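Local structure of uracil-DNA glycosylase (Epstein-Barr virus, 6LYJ) at residues H134-V145 with G247-L255; K183-G191 with N233-L243. The protein belongs to the uracil-DNA glycosylase superfamily, a family of DNA repair proteins, and has an alpha/beta fold built round a four-stranded parallel sheet. One frame throughout, in Å; residues are numbered along the deposited sequence.

Interaction 1: residues H134-V145 with G247-L255; sequences HGCLDAWASQGV and GLGEIDWRL
Trp140 and Trp253 meet in a T-shaped stack, with the edge of Trp253 driven against the face of Trp140 and the six-membered rings at 89° to one another. CE3 of Trp253 stands over the middle of that face, 3.6 Å from CE2 of Trp140, while Leu137 CD2 lies on the opposite face, so the indole is clamped from both sides. Trp140 NE1 donates a hydrogen bond to the backbone O of Trp253 at 3.0 Å; the acceptor lies in the indole plane, although the donor sits above the carbonyl plane. Helix 138-142 ends in a Schellman motif with Gly144 as the C-prime residue, leading into edge strand 145-149 of the parallel sheet; the irregular C-terminal tail 247-255 runs past this helix. From the backbone outward, Leu255 places CB 3.8 Å from His134 CE1; with CG anti to the carbonyl carbon (chi1 -61°) and near Trp140 NE1, it turns both methyls to the indole, CD1 touching Trp140 CZ2 and Leu137 CD2, and CD2 lying 3.4 Å from Cys136 O. The His134 ring is gripped at both nitrogens: ND1 accepts from Cys136 N, and NE2 donates to Leu255 O at 2.8 Å. Further back along the tail, the Gln143 amide pairs with the backbone of Asp252, OE1 accepting from N and NE2 donating to O, each at 2.8 Å. A water donates to both Gln143 OE1 and Glu250 O.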
loop_
_atom_site.group_PDB
_atom_site.type_symbol
_atom_site.label_atom_id
_atom_site.label_comp_id
_atom_site.label_asym_id
_atom_site.label_seq_id
_atom_site.Cartn_x
_atom_site.Cartn_y
_atom_site.Cartn_z
ATOM N N HIS A 134 15.085 -7.736 3.826
ATOM C CA HIS A 134 13.905 -7.995 4.634
ATOM C C HIS A 134 12.922 -6.846 4.463
ATOM O O HIS A 134 13.261 -5.784 3.937
ATOM C CB HIS A 134 14.288 -8.156 6.111
ATOM C CG HIS A 134 14.842 -6.905 6.721
ATOM N ND1 HIS A 134 14.043 -5.864 7.143
ATOM C CD2 HIS A 134 16.118 -6.510 6.942
ATOM C CE1 HIS A 134 14.800 -4.893 7.621
ATOM N NE2 HIS A 134 16.064 -5.261 7.513
ATOM N N GLY A 135 11.699 -7.049 4.945
ATOM C CA GLY A 135 10.697 -6.008 4.842
ATOM C C GLY A 135 10.273 -5.446 6.183
ATOM O O GLY A 135 9.177 -4.893 6.312
ATOM N N CYS A 136 11.148 -5.567 7.180
ATOM C CA CYS A 136 10.849 -5.179 8.554
ATOM C C CYS A 136 11.146 -3.700 8.754
ATOM O O CYS A 136 12.305 -3.280 8.663
ATOM C CB CYS A 136 11.664 -6.012 9.541
ATOM S SG CYS A 136 11.300 -7.770 9.493
ATOM N N LEU A 137 10.108 -2.915 9.031
ATOM C CA LEU A 137 10.246 -1.479 9.236
ATOM C C LEU A 137 10.190 -1.102 10.714
ATOM O O LEU A 137 9.954 0.068 11.038
ATOM C CB LEU A 137 9.173 -0.726 8.447
ATOM C CG LEU A 137 9.184 -0.998 6.939
ATOM C CD1 LEU A 137 8.043 -0.279 6.228
ATOM C CD2 LEU A 137 10.535 -0.597 6.350
ATOM N N ASP A 138 10.422 -2.069 11.610
ATOM C CA ASP A 138 10.289 -1.816 13.044
ATOM C C ASP A 138 11.165 -0.655 13.507
ATOM O O ASP A 138 10.741 0.143 14.346
ATOM C CB ASP A 138 10.633 -3.072 13.849
ATOM C CG ASP A 138 9.734 -4.250 13.519
ATOM O OD1 ASP A 138 9.020 -4.196 12.498
ATOM O OD2 ASP A 138 9.712 -5.214 14.310
ATOM N N ALA A 139 12.396 -0.559 12.995
ATOM C CA ALA A 139 13.307 0.496 13.442
ATOM C C ALA A 139 12.791 1.887 13.072
ATOM O O ALA A 139 12.922 2.842 13.857
ATOM C CB ALA A 139 14.703 0.261 12.862
ATOM N N TRP A 140 12.158 2.010 11.899
ATOM C CA TRP A 140 11.480 3.259 11.566
ATOM C C TRP A 140 10.397 3.572 12.583
ATOM O O TRP A 140 10.318 4.696 13.097
ATOM C CB TRP A 140 10.838 3.180 10.182
ATOM C CG TRP A 140 11.748 3.025 9.024
ATOM C CD1 TRP A 140 13.100 2.860 9.049
ATOM C CD2 TRP A 140 11.366 3.036 7.642
ATOM N NE1 TRP A 140 13.584 2.756 7.765
ATOM C CE2 TRP A 140 12.537 2.863 6.885
ATOM C CE3 TRP A 140 10.140 3.176 6.974
ATOM C CZ2 TRP A 140 12.526 2.821 5.490
ATOM C CZ3 TRP A 140 10.130 3.134 5.585
ATOM C CH2 TRP A 140 11.318 2.959 4.860
ATOM N N ALA A 141 9.543 2.586 12.882
ATOM C CA ALA A 141 8.449 2.828 13.815
ATOM C C ALA A 141 8.977 3.229 15.184
ATOM O O ALA A 141 8.442 4.142 15.824
ATOM C CB ALA A 141 7.567 1.584 13.918
ATOM N N SER A 142 10.048 2.573 15.639
ATOM C CA SER A 142 10.631 2.904 16.930
ATOM C C SER A 142 11.212 4.308 16.941
ATOM O O SER A 142 11.294 4.918 18.010
ATOM C CB SER A 142 11.704 1.884 17.325
ATOM O OG SER A 142 11.147 0.591 17.499
ATOM N N GLN A 143 11.589 4.847 15.777
ATOM C CA GLN A 143 12.111 6.209 15.731
ATOM C C GLN A 143 11.025 7.264 15.529
ATOM O O GLN A 143 11.351 8.432 15.290
ATOM C CB GLN A 143 13.164 6.347 14.629
ATOM C CG GLN A 143 14.416 5.529 14.850
ATOM C CD GLN A 143 15.399 5.693 13.711
ATOM O OE1 GLN A 143 15.993 6.760 13.543
ATOM N NE2 GLN A 143 15.569 4.644 12.915
ATOM N N GLY A 144 9.752 6.886 15.612
ATOM C CA GLY A 144 8.671 7.833 15.424
ATOM C C GLY A 144 8.095 7.925 14.030
ATOM O O GLY A 144 7.436 8.922 13.714
ATOM N N VAL A 145 8.303 6.925 13.184
ATOM C CA VAL A 145 7.604 6.851 11.904
ATOM C C VAL A 145 6.341 6.027 12.113
ATOM O O VAL A 145 6.413 4.838 12.440
ATOM C CB VAL A 145 8.491 6.243 10.808
ATOM C CG1 VAL A 145 7.722 6.158 9.495
ATOM C CG2 VAL A 145 9.764 7.065 10.626
ATOM N N GLY A 247 14.153 21.415 14.763
ATOM C CA GLY A 247 14.897 21.040 15.949
ATOM C C GLY A 247 14.625 19.648 16.469
ATOM O O GLY A 247 14.879 19.375 17.645
ATOM N N LEU A 248 14.114 18.754 15.630
ATOM C CA LEU A 248 13.828 17.385 16.019
ATOM C C LEU A 248 14.926 16.461 15.503
ATOM O O LEU A 248 15.612 16.771 14.526
ATOM C CB LEU A 248 12.463 16.944 15.489
ATOM C CG LEU A 248 11.290 17.825 15.931
ATOM C CD1 LEU A 248 9.974 17.294 15.391
ATOM C CD2 LEU A 248 11.243 17.949 17.450
ATOM N N GLY A 249 15.111 15.335 16.188
ATOM C CA GLY A 249 16.082 14.356 15.728
ATOM C C GLY A 249 15.657 13.740 14.405
ATOM O O GLY A 249 14.501 13.356 14.215
ATOM N N GLU A 250 16.613 13.633 13.484
ATOM C CA GLU A 250 16.324 13.053 12.181
ATOM C C GLU A 250 16.156 11.540 12.276
ATOM O O GLU A 250 16.627 10.884 13.211
ATOM C CB GLU A 250 17.438 13.383 11.183
ATOM C CG GLU A 250 17.723 14.868 11.029
ATOM C CD GLU A 250 18.797 15.159 9.992
ATOM O OE1 GLU A 250 18.841 14.466 8.953
ATOM O OE2 GLU A 250 19.601 16.085 10.221
ATOM N N ILE A 251 15.488 10.986 11.272
ATOM C CA ILE A 251 15.292 9.545 11.183
ATOM C C ILE A 251 16.534 8.929 10.558
ATOM O O ILE A 251 17.047 9.428 9.549
ATOM C CB ILE A 251 14.038 9.209 10.358
ATOM C CG1 ILE A 251 12.820 10.019 10.823
ATOM C CG2 ILE A 251 13.754 7.710 10.402
ATOM C CD1 ILE A 251 12.408 9.768 12.264
ATOM N N ASP A 252 17.020 7.841 11.150
ATOM C CA ASP A 252 18.006 6.985 10.496
ATOM C C ASP A 252 17.211 5.936 9.726
ATOM O O ASP A 252 16.642 5.013 10.313
ATOM C CB ASP A 252 18.952 6.364 11.520
ATOM C CG ASP A 252 20.039 5.509 10.881
ATOM O OD1 ASP A 252 19.997 5.274 9.655
ATOM O OD2 ASP A 252 20.945 5.067 11.616
ATOM N N TRP A 253 17.128 6.113 8.407
ATOM C CA TRP A 253 16.306 5.258 7.559
ATOM C C TRP A 253 16.929 3.893 7.294
ATOM O O TRP A 253 16.296 3.067 6.627
ATOM C CB TRP A 253 16.022 5.964 6.227
ATOM C CG TRP A 253 15.246 7.237 6.385
ATOM C CD1 TRP A 253 15.738 8.513 6.310
ATOM C CD2 TRP A 253 13.849 7.365 6.672
ATOM N NE1 TRP A 253 14.730 9.421 6.520
ATOM C CE2 TRP A 253 13.561 8.744 6.744
ATOM C CE3 TRP A 253 12.809 6.447 6.867
ATOM C CZ2 TRP A 253 12.280 9.227 7.007
ATOM C CZ3 TRP A 253 11.534 6.931 7.129
ATOM C CH2 TRP A 253 11.282 8.308 7.193
ATOM N N ARG A 254 18.140 3.630 7.784
ATOM C CA ARG A 254 18.847 2.416 7.397
ATOM C C ARG A 254 18.199 1.186 8.020
ATOM O O ARG A 254 17.689 1.229 9.143
ATOM C CB ARG A 254 20.321 2.501 7.794
ATOM C CG ARG A 254 21.113 3.500 6.963
ATOM C CD ARG A 254 22.542 3.631 7.457
ATOM N NE ARG A 254 22.580 4.040 8.857
ATOM C CZ ARG A 254 23.656 3.959 9.631
ATOM N NH1 ARG A 254 24.801 3.495 9.141
ATOM N NH2 ARG A 254 23.590 4.353 10.897
ATOM N N LEU A 255 18.204 0.090 7.270
ATOM C CA LEU A 255 17.584 -1.152 7.715
ATOM C C LEU A 255 18.556 -2.322 7.617
ATOM O O LEU A 255 18.171 -3.466 7.846
ATOM C CB LEU A 255 16.322 -1.447 6.901
ATOM C CG LEU A 255 15.199 -0.410 6.994
ATOM C CD1 LEU A 255 14.331 -0.446 5.759
ATOM C CD2 LEU A 255 14.364 -0.668 8.239
HETATM O O HOH W 1 15.746 9.044 15.015
#

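Interaction 2: residues K183-G191 with N233-L243; sequences KACVFMLWG and NNHFVLANNFL
Strand 186-190 and helix 235-243 run nearly antiparallel, at 166°, with their axes 9.4 Å apart at closest approach. The helix packs on one side of the four-stranded parallel sheet, a layered alpha/beta arrangement in which 186-190 is an inner strand between 85-89 and 207-211. Val186 and Met188 both point at the helix and share the methyl of Ala239. Val186 CG1 lies 3.8 Å from Ala239 CB, and its other branch, CG2, slides along Phe242 to within 3.5 Å of CD2. That phenylalanine has CG anti to its backbone N (chi1 177°), which swings the ring across the gap to the start of segment 183-191, where Ala184 CB touches CE2 and CZ; the backbone N of Cys185 lies at the ring edge. Met188 reaches across with its chain extended beyond CG, bringing CE to 3.6 Å from Ala239 CB. Met188 SD makes a Met-aromatic contact with Phe236, 4.5 Å from the ring centroid and oblique to the ring. CZ of this same ring touches Trp190 at CZ2 and CH2. At the helix start, Asn233 OD1 accepts from His235 N in an Asx turn, and Asn233 ND2 lies over one face of the imidazole. Trp190 NE1 donates to His235 ND1 at 3.1 Å, with the acceptor only 2° out of the indole plane.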
loop_
_atom_site.group_PDB
_atom_site.type_symbol
_atom_site.label_atom_id
_atom_site.label_comp_id
_atom_site.label_asym_id
_atom_site.label_seq_id
_atom_site.Cartn_x
_atom_site.Cartn_y
_atom_site.Cartn_z
ATOM N N LYS A 183 3.186 19.292 17.172
ATOM C CA LYS A 183 3.680 20.615 16.806
ATOM C C LYS A 183 4.241 20.632 15.388
ATOM O O LYS A 183 4.025 21.594 14.640
ATOM C CB LYS A 183 4.738 21.071 17.810
ATOM C CG LYS A 183 5.281 22.469 17.570
ATOM C CD LYS A 183 6.350 22.827 18.598
ATOM C CE LYS A 183 6.817 24.263 18.427
ATOM N NZ LYS A 183 7.718 24.692 19.534
ATOM N N ALA A 184 4.959 19.581 15.001
ATOM C CA ALA A 184 5.608 19.527 13.695
ATOM C C ALA A 184 5.753 18.071 13.286
ATOM O O ALA A 184 6.359 17.279 14.016
ATOM C CB ALA A 184 6.975 20.213 13.732
ATOM N N CYS A 185 5.232 17.732 12.109
ATOM C CA CYS A 185 5.199 16.351 11.656
ATOM C C CYS A 185 5.247 16.330 10.135
ATOM O O CYS A 185 4.805 17.274 9.478
ATOM C CB CYS A 185 3.945 15.640 12.175
ATOM S SG CYS A 185 3.920 13.861 11.913
ATOM N N VAL A 186 5.809 15.249 9.582
ATOM C CA VAL A 186 5.823 15.007 8.140
ATOM C C VAL A 186 4.772 13.958 7.806
ATOM O O VAL A 186 4.633 12.953 8.516
ATOM C CB VAL A 186 7.217 14.559 7.655
ATOM C CG1 VAL A 186 7.213 14.330 6.144
ATOM C CG2 VAL A 186 8.283 15.575 8.045
ATOM N N PHE A 187 4.020 14.195 6.732
ATOM C CA PHE A 187 3.012 13.264 6.230
ATOM C C PHE A 187 3.344 12.919 4.784
ATOM O O PHE A 187 3.429 13.813 3.935
ATOM C CB PHE A 187 1.602 13.860 6.323
ATOM C CG PHE A 187 1.140 14.122 7.732
ATOM C CD1 PHE A 187 1.600 15.225 8.437
ATOM C CD2 PHE A 187 0.247 13.264 8.351
ATOM C CE1 PHE A 187 1.177 15.468 9.734
ATOM C CE2 PHE A 187 -0.180 13.499 9.647
ATOM C CZ PHE A 187 0.285 14.602 10.338
ATOM N N MET A 188 3.543 11.630 4.505
ATOM C CA MET A 188 3.888 11.154 3.167
ATOM C C MET A 188 2.669 10.450 2.577
ATOM O O MET A 188 2.284 9.371 3.039
ATOM C CB MET A 188 5.096 10.218 3.205
ATOM C CG MET A 188 6.366 10.826 3.804
ATOM S SD MET A 188 7.736 9.652 3.767
ATOM C CE MET A 188 9.068 10.613 4.485
ATOM N N LEU A 189 2.074 11.061 1.555
ATOM C CA LEU A 189 0.855 10.570 0.916
ATOM C C LEU A 189 1.186 10.143 -0.512
ATOM O O LEU A 189 1.417 10.994 -1.379
ATOM C CB LEU A 189 -0.227 11.651 0.936
ATOM C CG LEU A 189 -0.425 12.332 2.298
ATOM C CD1 LEU A 189 -1.511 13.399 2.253
ATOM C CD2 LEU A 189 -0.753 11.294 3.351
ATOM N N TRP A 190 1.203 8.832 -0.756
ATOM C CA TRP A 190 1.594 8.267 -2.046
ATOM C C TRP A 190 0.368 7.703 -2.757
ATOM O O TRP A 190 -0.279 6.785 -2.246
ATOM C CB TRP A 190 2.638 7.167 -1.858
ATOM C CG TRP A 190 3.857 7.609 -1.112
ATOM C CD1 TRP A 190 4.456 8.832 -1.174
ATOM C CD2 TRP A 190 4.625 6.831 -0.187
ATOM N NE1 TRP A 190 5.552 8.864 -0.348
ATOM C CE2 TRP A 190 5.679 7.648 0.270
ATOM C CE3 TRP A 190 4.524 5.524 0.299
ATOM C CZ2 TRP A 190 6.629 7.200 1.191
ATOM C CZ3 TRP A 190 5.469 5.082 1.215
ATOM C CH2 TRP A 190 6.508 5.918 1.647
ATOM N N GLY A 191 0.070 8.228 -3.943
ATOM C CA GLY A 191 -1.072 7.776 -4.711
ATOM C C GLY A 191 -2.343 8.545 -4.387
ATOM O O GLY A 191 -2.400 9.378 -3.480
ATOM N N ASN A 233 11.058 11.342 -5.807
ATOM C CA ASN A 233 10.254 12.298 -5.056
ATOM C C ASN A 233 11.028 12.938 -3.908
ATOM O O ASN A 233 10.604 13.985 -3.408
ATOM C CB ASN A 233 8.959 11.642 -4.545
ATOM C CG ASN A 233 9.194 10.560 -3.495
ATOM O OD1 ASN A 233 10.277 10.422 -2.932
ATOM N ND2 ASN A 233 8.151 9.795 -3.218
ATOM N N ASN A 234 12.142 12.336 -3.482
ATOM C CA ASN A 234 13.045 12.914 -2.487
ATOM C C ASN A 234 12.383 13.063 -1.118
ATOM O O ASN A 234 12.848 13.849 -0.287
ATOM C CB ASN A 234 13.591 14.269 -2.967
ATOM C CG ASN A 234 15.020 14.520 -2.527
ATOM O OD1 ASN A 234 15.831 13.598 -2.455
ATOM N ND2 ASN A 234 15.336 15.776 -2.236
ATOM N N HIS A 235 11.329 12.284 -0.846
ATOM C CA HIS A 235 10.510 12.530 0.339
ATOM C C HIS A 235 11.266 12.271 1.639
ATOM O O HIS A 235 11.020 12.955 2.640
ATOM C CB HIS A 235 9.253 11.659 0.293
ATOM C CG HIS A 235 8.160 12.202 -0.576
ATOM N ND1 HIS A 235 6.907 11.632 -0.633
ATOM C CD2 HIS A 235 8.133 13.257 -1.425
ATOM C CE1 HIS A 235 6.152 12.315 -1.475
ATOM N NE2 HIS A 235 6.872 13.304 -1.972
ATOM N N PHE A 236 12.175 11.297 1.662
ATOM C CA PHE A 236 12.864 10.980 2.909
ATOM C C PHE A 236 13.927 12.025 3.244
ATOM O O PHE A 236 14.101 12.393 4.419
ATOM C CB PHE A 236 13.469 9.579 2.812
ATOM C CG PHE A 236 12.443 8.507 2.573
ATOM C CD1 PHE A 236 11.725 7.968 3.627
ATOM C CD2 PHE A 236 12.176 8.061 1.288
ATOM C CE1 PHE A 236 10.771 6.993 3.406
ATOM C CE2 PHE A 236 11.222 7.086 1.059
ATOM C CZ PHE A 236 10.519 6.552 2.119
ATOM N N VAL A 237 14.565 12.581 2.214
ATOM C CA VAL A 237 15.482 13.697 2.415
ATOM C C VAL A 237 14.715 14.932 2.870
ATOM O O VAL A 237 15.113 15.608 3.825
ATOM C CB VAL A 237 16.283 13.969 1.129
ATOM C CG1 VAL A 237 17.122 15.236 1.273
ATOM C CG2 VAL A 237 17.158 12.770 0.783
ATOM N N LEU A 238 13.633 15.275 2.162
ATOM C CA LEU A 238 12.851 16.448 2.542
ATOM C C LEU A 238 12.319 16.306 3.963
ATOM O O LEU A 238 12.279 17.281 4.724
ATOM C CB LEU A 238 11.705 16.657 1.551
ATOM C CG LEU A 238 12.132 17.000 0.122
ATOM C CD1 LEU A 238 10.929 16.970 -0.816
ATOM C CD2 LEU A 238 12.833 18.354 0.074
ATOM N N ALA A 239 11.911 15.091 4.336
ATOM C CA ALA A 239 11.412 14.842 5.682
ATOM C C ALA A 239 12.486 15.127 6.722
ATOM O O ALA A 239 12.235 15.828 7.714
ATOM C CB ALA A 239 10.912 13.403 5.798
ATOM N N ASN A 240 13.698 14.587 6.519
ATOM C CA ASN A 240 14.750 14.852 7.498
ATOM C C ASN A 240 15.166 16.322 7.509
ATOM O O ASN A 240 15.501 16.855 8.574
ATOM C CB ASN A 240 15.962 13.957 7.245
ATOM C CG ASN A 240 15.868 12.630 7.981
ATOM O OD1 ASN A 240 15.093 12.491 8.929
ATOM N ND2 ASN A 240 16.667 11.656 7.559
ATOM N N ASN A 241 15.155 16.994 6.353
ATOM C CA ASN A 241 15.418 18.433 6.341
ATOM C C ASN A 241 14.399 19.179 7.194
ATOM O O ASN A 241 14.756 20.077 7.967
ATOM C CB ASN A 241 15.409 18.978 4.912
ATOM C CG ASN A 241 16.571 18.471 4.084
ATOM O OD1 ASN A 241 17.546 17.940 4.618
ATOM N ND2 ASN A 241 16.485 18.653 2.771
ATOM N N PHE A 242 13.123 18.812 7.062
ATOM C CA PHE A 242 12.084 19.441 7.868
ATOM C C PHE A 242 12.338 19.205 9.349
ATOM O O PHE A 242 12.314 20.144 10.154
ATOM C CB PHE A 242 10.713 18.908 7.453
ATOM C CG PHE A 242 9.572 19.440 8.271
ATOM C CD1 PHE A 242 9.006 20.672 7.977
ATOM C CD2 PHE A 242 9.040 18.696 9.316
ATOM C CE1 PHE A 242 7.944 21.163 8.721
ATOM C CE2 PHE A 242 7.976 19.180 10.060
ATOM C CZ PHE A 242 7.427 20.415 9.762
ATOM N N LEU A 243 12.622 17.952 9.719
ATOM C CA LEU A 243 12.841 17.635 11.128
ATOM C C LEU A 243 14.023 18.423 11.682
ATOM O O LEU A 243 13.968 18.927 12.810
ATOM C CB LEU A 243 13.053 16.130 11.306
ATOM C CG LEU A 243 11.862 15.233 10.942
ATOM C CD1 LEU A 243 12.199 13.755 11.133
ATOM C CD2 LEU A 243 10.631 15.615 11.758
#

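How the interactions relate
Interaction 2 lies in the buried layer between an inner strand and helix 235-245, whereas interaction 1 is partly buried and fastens the C-terminal tail that follows the same helix. Along the chain, 183-191 with 233-243 is nested inside the loop closed by 134-145 with 247-255. Chemistry follows place: interaction 2 is mostly apolar, with one hydrogen bond across it, while interaction 1 has four and a bridging water. The two meet at Asn240, whose OD1 lies 2.8 Å from Ile251 N in a probable hydrogen bond, and at Phe236, which stacks edge-to-face with Trp253. Leu122 of helix 113-125 touches Trp140, Trp253 and Phe236, and so adjoins both contacts.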